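Local coordinates for protein gamma-glutamyltranspeptidase (Klebsiella pneumoniae subsp. pneumoniae, PDB 5HFT) that catalyses the conversion of oxamate to oxalate in the uric acid degradation pathway, at residues S55-M60 / W83-P88; I93-S98 / L138-D143; G160-G165 / A210-L215. One frame throughout, in Å; residues are numbered along the deposited sequence.

In the fold
Contacts 1 and 2 are neighbouring pieces of one helix-on-sheet layer, their centres 9 Å apart, whereas contact 3 joins two helices with its centre about 25 Å from both. The strands of 83-88 and 93-98 belong to one antiparallel hairpin, tied here by Ile93 N and Ile85 O at 2.8 Å, and their helical partners also touch, with Ser55 OG and Ser141 OG 2.9 Å apart in a probable hydrogen bond. Contact 3 is about 11 Å from contact 1 at the nearest atoms and does not touch it. In gamma-glutamyltransferases the nucleophilic threonine is the first residue of the small subunit, and no residue of the three contacts is known to be catalytic.

Contact 1: residues S55-M60 / W83-P88; sequences SAIEAM and WLIVPP
The outer end of the Trp83 ring is the bump of this contact, and the hollow that receives it lies between Ile57 and Met60, one helical turn apart. Met60 supplies the closer wall: its CG lies 3.6 Å from Trp83 CZ3 and equally near CH2, with CB just behind. Because CG stands anti to the backbone N (chi1 180°), the methionine heads out to the ring and then bends at the next two torsions, so that the two side chains pass in opposite directions. The other wall is the branch methyl of Ile57, whose CG2 sits 4.0 Å from Trp83 CZ3. The longer arm of Ile57 goes another way, meeting Ile85 at about a right angle, with the two CD1 methyls 3.7 Å apart.

This is the packing of a helix on a beta sheet, part of the layered architecture of the gamma-glutamyltransferase family, an N-terminal nucleophile hydrolase fold. The segments run nearly antiparallel, at 157°, and their axes are 11.2 Å apart, a gap bridged by side chains alone. A strand of another chain pairs antiparallel with residues 83-86, which carries the sheet across the subunit interface, and an aromatic side chain of that chain also meets the Trp83 ring.

At the start of the helix, Ser55 and Glu58 form a capping box. Ser55 N gives a nearly straight bond, 3.1 Å and 176°, to the anti lone pair of Glu58 OE1, while Ser55 OG accepts weakly from Glu58 N at 3.4 Å. The other carboxylate oxygen, OE2, bonds to Leu149 N.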
# COMPACT_ATOMS: atom_id res chain seq x y z
N SER A 55 19.35 2.38 -3.85
CA SER A 55 18.95 1.37 -2.88
C SER A 55 17.51 0.92 -3.14
O SER A 55 16.76 1.55 -3.88
CB SER A 55 19.07 1.93 -1.45
OG SER A 55 17.98 2.78 -1.12
N ALA A 56 17.12 -0.19 -2.51
CA ALA A 56 15.75 -0.65 -2.64
C ALA A 56 14.74 0.40 -2.20
O ALA A 56 13.61 0.41 -2.71
CB ALA A 56 15.54 -1.94 -1.85
N ILE A 57 15.09 1.25 -1.23
CA ILE A 57 14.12 2.23 -0.75
C ILE A 57 13.92 3.34 -1.77
O ILE A 57 12.79 3.64 -2.18
CB ILE A 57 14.55 2.78 0.62
CG1 ILE A 57 14.27 1.76 1.72
CG2 ILE A 57 13.78 4.05 0.93
CD1 ILE A 57 15.12 1.92 2.94
N GLU A 58 15.02 3.93 -2.25
CA GLU A 58 14.91 4.95 -3.28
C GLU A 58 14.21 4.38 -4.51
O GLU A 58 13.42 5.07 -5.17
CB GLU A 58 16.30 5.50 -3.61
CG GLU A 58 17.11 6.00 -2.38
CD GLU A 58 18.59 6.29 -2.69
OE1 GLU A 58 19.32 5.35 -3.09
OE2 GLU A 58 19.02 7.45 -2.54
N ALA A 59 14.48 3.12 -4.83
CA ALA A 59 13.76 2.48 -5.93
C ALA A 59 12.28 2.38 -5.60
O ALA A 59 11.44 2.53 -6.49
CB ALA A 59 14.34 1.09 -6.22
N MET A 60 11.95 2.13 -4.33
CA MET A 60 10.54 2.10 -3.94
C MET A 60 9.91 3.48 -4.03
O MET A 60 8.75 3.61 -4.43
CB MET A 60 10.37 1.58 -2.52
CG MET A 60 8.92 1.54 -2.09
SD MET A 60 8.07 0.28 -3.05
CE MET A 60 8.68 -1.21 -2.25
N TRP A 83 5.16 1.38 5.15
CA TRP A 83 6.39 0.67 4.84
C TRP A 83 6.67 -0.37 5.91
O TRP A 83 6.47 -0.13 7.10
CB TRP A 83 7.57 1.60 4.80
CG TRP A 83 7.45 2.70 3.84
CD1 TRP A 83 6.55 3.73 3.87
CD2 TRP A 83 8.30 2.94 2.72
NE1 TRP A 83 6.78 4.58 2.81
CE2 TRP A 83 7.85 4.11 2.09
CE3 TRP A 83 9.40 2.26 2.18
CZ2 TRP A 83 8.47 4.63 0.96
CZ3 TRP A 83 10.00 2.77 1.07
CH2 TRP A 83 9.54 3.94 0.46
N LEU A 84 7.13 -1.53 5.47
CA LEU A 84 7.86 -2.48 6.30
C LEU A 84 9.19 -2.67 5.60
O LEU A 84 9.22 -2.96 4.40
CB LEU A 84 7.11 -3.79 6.44
CG LEU A 84 7.51 -4.72 7.57
CD1 LEU A 84 7.44 -3.97 8.85
CD2 LEU A 84 6.55 -5.89 7.60
N ILE A 85 10.28 -2.41 6.31
CA ILE A 85 11.62 -2.46 5.74
C ILE A 85 12.43 -3.49 6.52
O ILE A 85 12.45 -3.46 7.75
CB ILE A 85 12.31 -1.09 5.78
CG1 ILE A 85 11.49 -0.09 4.97
CG2 ILE A 85 13.73 -1.20 5.29
CD1 ILE A 85 12.04 1.31 4.99
N VAL A 86 13.05 -4.42 5.80
CA VAL A 86 13.90 -5.44 6.42
C VAL A 86 15.35 -5.22 6.01
O VAL A 86 15.72 -5.54 4.87
CB VAL A 86 13.43 -6.84 6.05
CG1 VAL A 86 14.09 -7.86 6.94
CG2 VAL A 86 11.93 -6.92 6.16
N PRO A 87 16.19 -4.66 6.87
CA PRO A 87 17.57 -4.45 6.50
C PRO A 87 18.28 -5.78 6.39
O PRO A 87 17.77 -6.80 6.88
CB PRO A 87 18.14 -3.59 7.64
CG PRO A 87 16.97 -3.05 8.33
CD PRO A 87 15.92 -4.12 8.21
N PRO A 88 19.43 -5.83 5.71
CA PRO A 88 20.13 -7.11 5.57
C PRO A 88 20.32 -7.84 6.89
O PRO A 88 20.11 -9.06 6.94
CB PRO A 88 21.47 -6.70 4.94
CG PRO A 88 21.15 -5.49 4.15
CD PRO A 88 20.09 -4.75 4.95

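Contact 2: residues I93-S98 / L138-D143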
# COMPACT_ATOMS: atom_id res chain seq x y z
N ILE A 93 11.97 -2.24 10.18
CA ILE A 93 11.58 -0.86 10.46
C ILE A 93 10.25 -0.59 9.78
O ILE A 93 10.10 -0.81 8.56
CB ILE A 93 12.63 0.15 9.98
CG1 ILE A 93 14.01 -0.19 10.58
CG2 ILE A 93 12.20 1.56 10.32
CD1 ILE A 93 15.14 0.49 9.84
N ALA A 94 9.29 -0.09 10.55
CA ALA A 94 7.95 0.21 10.08
C ALA A 94 7.73 1.72 9.97
O ALA A 94 8.28 2.50 10.75
CB ALA A 94 6.90 -0.41 10.99
N ILE A 95 6.96 2.12 8.97
CA ILE A 95 6.63 3.52 8.73
C ILE A 95 5.12 3.60 8.55
O ILE A 95 4.59 3.09 7.56
CB ILE A 95 7.34 4.09 7.50
CG1 ILE A 95 8.85 3.89 7.59
CG2 ILE A 95 7.01 5.56 7.36
CD1 ILE A 95 9.59 4.56 6.45
N ASP A 96 4.43 4.21 9.50
CA ASP A 96 3.01 4.49 9.36
C ASP A 96 2.91 5.90 8.81
O ASP A 96 3.01 6.88 9.55
CB ASP A 96 2.29 4.36 10.70
CG ASP A 96 0.80 4.63 10.60
OD1 ASP A 96 0.37 5.16 9.56
OD2 ASP A 96 0.06 4.38 11.58
N ALA A 97 2.71 6.02 7.52
CA ALA A 97 2.65 7.36 6.93
C ALA A 97 1.21 7.75 6.63
O ALA A 97 0.87 8.09 5.51
CB ALA A 97 3.53 7.41 5.67
N SER A 98 0.33 7.68 7.63
CA SER A 98 -1.07 8.02 7.45
C SER A 98 -1.41 9.28 8.23
O SER A 98 -0.99 9.45 9.38
CB SER A 98 -1.99 6.86 7.84
OG SER A 98 -1.99 6.63 9.22
N LEU A 138 13.55 7.81 3.03
CA LEU A 138 14.78 8.26 2.39
C LEU A 138 15.85 8.61 3.41
O LEU A 138 17.02 8.28 3.21
CB LEU A 138 14.50 9.46 1.48
CG LEU A 138 13.81 9.15 0.16
CD1 LEU A 138 13.40 10.46 -0.52
CD2 LEU A 138 14.68 8.27 -0.74
N ARG A 139 15.46 9.29 4.48
CA ARG A 139 16.40 9.55 5.57
C ARG A 139 16.89 8.24 6.17
O ARG A 139 18.04 8.14 6.60
CB ARG A 139 15.75 10.44 6.64
N ILE A 140 16.01 7.23 6.23
CA ILE A 140 16.45 5.89 6.61
C ILE A 140 17.43 5.34 5.60
O ILE A 140 18.47 4.78 5.96
CB ILE A 140 15.24 4.95 6.75
CG1 ILE A 140 14.34 5.35 7.92
CG2 ILE A 140 15.69 3.53 6.83
CD1 ILE A 140 13.07 4.52 7.99
N SER A 141 17.14 5.52 4.31
CA SER A 141 18.02 4.96 3.31
C SER A 141 19.33 5.72 3.21
O SER A 141 20.29 5.17 2.66
CB SER A 141 17.34 4.90 1.96
OG SER A 141 18.33 4.78 0.94
N ARG A 142 19.39 6.95 3.70
CA ARG A 142 20.71 7.57 3.80
C ARG A 142 21.46 7.10 5.05
O ARG A 142 22.70 7.09 5.04
CB ARG A 142 20.58 9.10 3.78
N ASP A 143 20.76 6.69 6.12
CA ASP A 143 21.46 6.12 7.27
C ASP A 143 21.98 4.73 6.95
O ASP A 143 23.12 4.40 7.29
CB ASP A 143 20.57 6.04 8.51
CG ASP A 143 20.08 7.40 8.97
OD1 ASP A 143 20.68 8.42 8.58
OD2 ASP A 143 19.08 7.43 9.72
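Ile140 meets the strand through a single atom, its terminal methyl CD1, which is shared by Ile93 and Ile95. The apolar contacts are all of this kind. Ile95 reaches the helix tip to tip, its own CD1 3.8 Å from Ile140 CD1. Ile93 instead offers its branch methyl: CG2, set anti to the backbone N while CG1 (chi1 -54°) lies beside it, approaches Ile140 CD1 to 3.9 Å as the two side chains slide past each other in opposite directions. One methyl of the helix therefore spans two strand residues that lie two positions apart and project from the same side of the sheet. Arg258 packs against both Ile93 and Ile140, and Ile95 also rests on Trp83 and Ala137.

The strand is the second arm of a beta hairpin whose first arm is 80-86, and helix 130-144 covers the side of the hairpin from which the isoleucines project. Backbone hydrogen bonds hold the arms together, among them those joining Ile95 with Trp83 and Ala97 with Gly81.

Polar interactions gather at the far end of the strand and do not cross to the helix. Ser98 OG donates to Asp96 OD1 over 2.8 Å, arriving on the syn side and 15° out of the carboxylate plane, and Ser98 N adds a weak bond to the same oxygen. Arg257 NH1 bonds weakly to Ser98 OG and forms a long, weak ion pair with Asp96 OD2.

Contact 3: residues G160-G165 / A210-L215; sequences GYAEDG and ALAGTL
Leu211 is the first residue of helix 209-221 in this pairing to touch the facing helix, and it does so with its backbone: its carbonyl carbon lies 4.5 Å from Ala162 CB. Its side chain leaves in another direction and packs on Val69 of helix 56-70. Ala212, next in line, gives the largest share from this helix. Its methyl points toward the other helix and is met by two neighbours, Ala162 CB at 3.7 Å and Glu163 CG at 3.4 Å. Ala162 CB in turn comes within 3.9 Å of Ala212 N, so the two methyls lie beside each other and against backbone. Glu163 reaches Ala212 from the rim. With CG beside its own backbone N (chi1 -71°) and a second bend at chi2, the chain folds so that CG, CD and OE1 all lie along the Ala212 methyl. Thr214 takes no part across the pair; its OG1 is hydrogen-bonded to the backbone of another chain. Leu215 points back to the first helix and packs on Ala158 and Ile159, about a turn earlier in that helix, and on Val69.

The result is a near-antiparallel helix pair, 149° between directions, whose axes approach to 8.0 Å and whose Ala162 and Ala212 CA atoms are 5.3 Å apart. A meeting of alanines permits such closeness. No hydrogen bond joins the two segments, while Glu163 OE2 forms a salt bridge with Arg216, the residue directly after 210-215, so apolar contact in the middle is probably reinforced by paired charge at the margin.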
# COMPACT_ATOMS: atom_id res chain seq x y z
N GLY A 160 7.67 12.82 -16.08
CA GLY A 160 7.52 12.66 -17.52
C GLY A 160 6.28 11.89 -17.94
O GLY A 160 5.71 12.16 -19.00
N TYR A 161 5.84 10.92 -17.13
CA TYR A 161 4.61 10.21 -17.46
C TYR A 161 3.39 11.09 -17.25
O TYR A 161 2.33 10.80 -17.81
CB TYR A 161 4.47 8.93 -16.62
CG TYR A 161 5.40 7.80 -16.99
CD1 TYR A 161 5.45 7.31 -18.29
CD2 TYR A 161 6.23 7.22 -16.04
CE1 TYR A 161 6.31 6.28 -18.64
CE2 TYR A 161 7.07 6.19 -16.36
CZ TYR A 161 7.12 5.72 -17.66
OH TYR A 161 7.99 4.69 -17.97
N ALA A 162 3.51 12.14 -16.43
CA ALA A 162 2.42 13.09 -16.22
C ALA A 162 2.30 14.08 -17.37
O ALA A 162 1.20 14.28 -17.90
CB ALA A 162 2.63 13.82 -14.88
N GLU A 163 3.42 14.71 -17.76
CA GLU A 163 3.42 15.67 -18.87
C GLU A 163 3.15 15.00 -20.20
O GLU A 163 2.46 15.54 -21.07
CB GLU A 163 4.78 16.37 -18.97
CG GLU A 163 5.11 17.35 -17.89
CD GLU A 163 4.56 18.75 -18.16
OE1 GLU A 163 3.31 18.93 -18.18
OE2 GLU A 163 5.38 19.67 -18.34
N ASP A 164 3.73 13.83 -20.40
CA ASP A 164 3.79 13.21 -21.71
C ASP A 164 2.80 12.08 -21.86
O ASP A 164 2.54 11.66 -22.99
CB ASP A 164 5.23 12.76 -21.96
CG ASP A 164 6.23 13.89 -21.69
OD1 ASP A 164 6.20 14.86 -22.46
OD2 ASP A 164 6.97 13.86 -20.69
N GLY A 165 2.31 11.55 -20.76
CA GLY A 165 1.12 10.74 -20.75
C GLY A 165 1.40 9.31 -20.33
O GLY A 165 2.53 8.82 -20.38
N ALA A 210 -1.34 19.12 -14.57
CA ALA A 210 -1.31 19.67 -13.23
C ALA A 210 -0.39 18.86 -12.34
O ALA A 210 0.52 19.41 -11.72
CB ALA A 210 -2.72 19.72 -12.63
N LEU A 211 -0.56 17.53 -12.33
CA LEU A 211 0.24 16.69 -11.44
C LEU A 211 1.73 16.85 -11.72
O LEU A 211 2.53 16.74 -10.79
CB LEU A 211 -0.15 15.22 -11.58
CG LEU A 211 0.45 14.34 -10.47
CD1 LEU A 211 0.06 14.83 -9.06
CD2 LEU A 211 0.09 12.87 -10.63
N ALA A 212 2.10 17.15 -12.96
CA ALA A 212 3.51 17.33 -13.28
C ALA A 212 4.10 18.57 -12.63
O ALA A 212 5.25 18.55 -12.16
CB ALA A 212 3.70 17.35 -14.78
N GLY A 213 3.37 19.69 -12.63
CA GLY A 213 3.83 20.86 -11.88
C GLY A 213 3.99 20.56 -10.40
O GLY A 213 4.93 21.04 -9.76
N THR A 214 3.08 19.78 -9.84
CA THR A 214 3.23 19.36 -8.45
C THR A 214 4.51 18.54 -8.26
O THR A 214 5.33 18.84 -7.39
CB THR A 214 2.01 18.56 -8.01
OG1 THR A 214 0.84 19.37 -8.16
CG2 THR A 214 2.16 18.12 -6.56
N LEU A 215 4.69 17.50 -9.08
CA LEU A 215 5.88 16.67 -8.96
C LEU A 215 7.14 17.47 -9.26
O LEU A 215 8.19 17.22 -8.66
CB LEU A 215 5.76 15.46 -9.88
CG LEU A 215 4.77 14.37 -9.45
CD1 LEU A 215 4.49 13.39 -10.58
CD2 LEU A 215 5.26 13.62 -8.23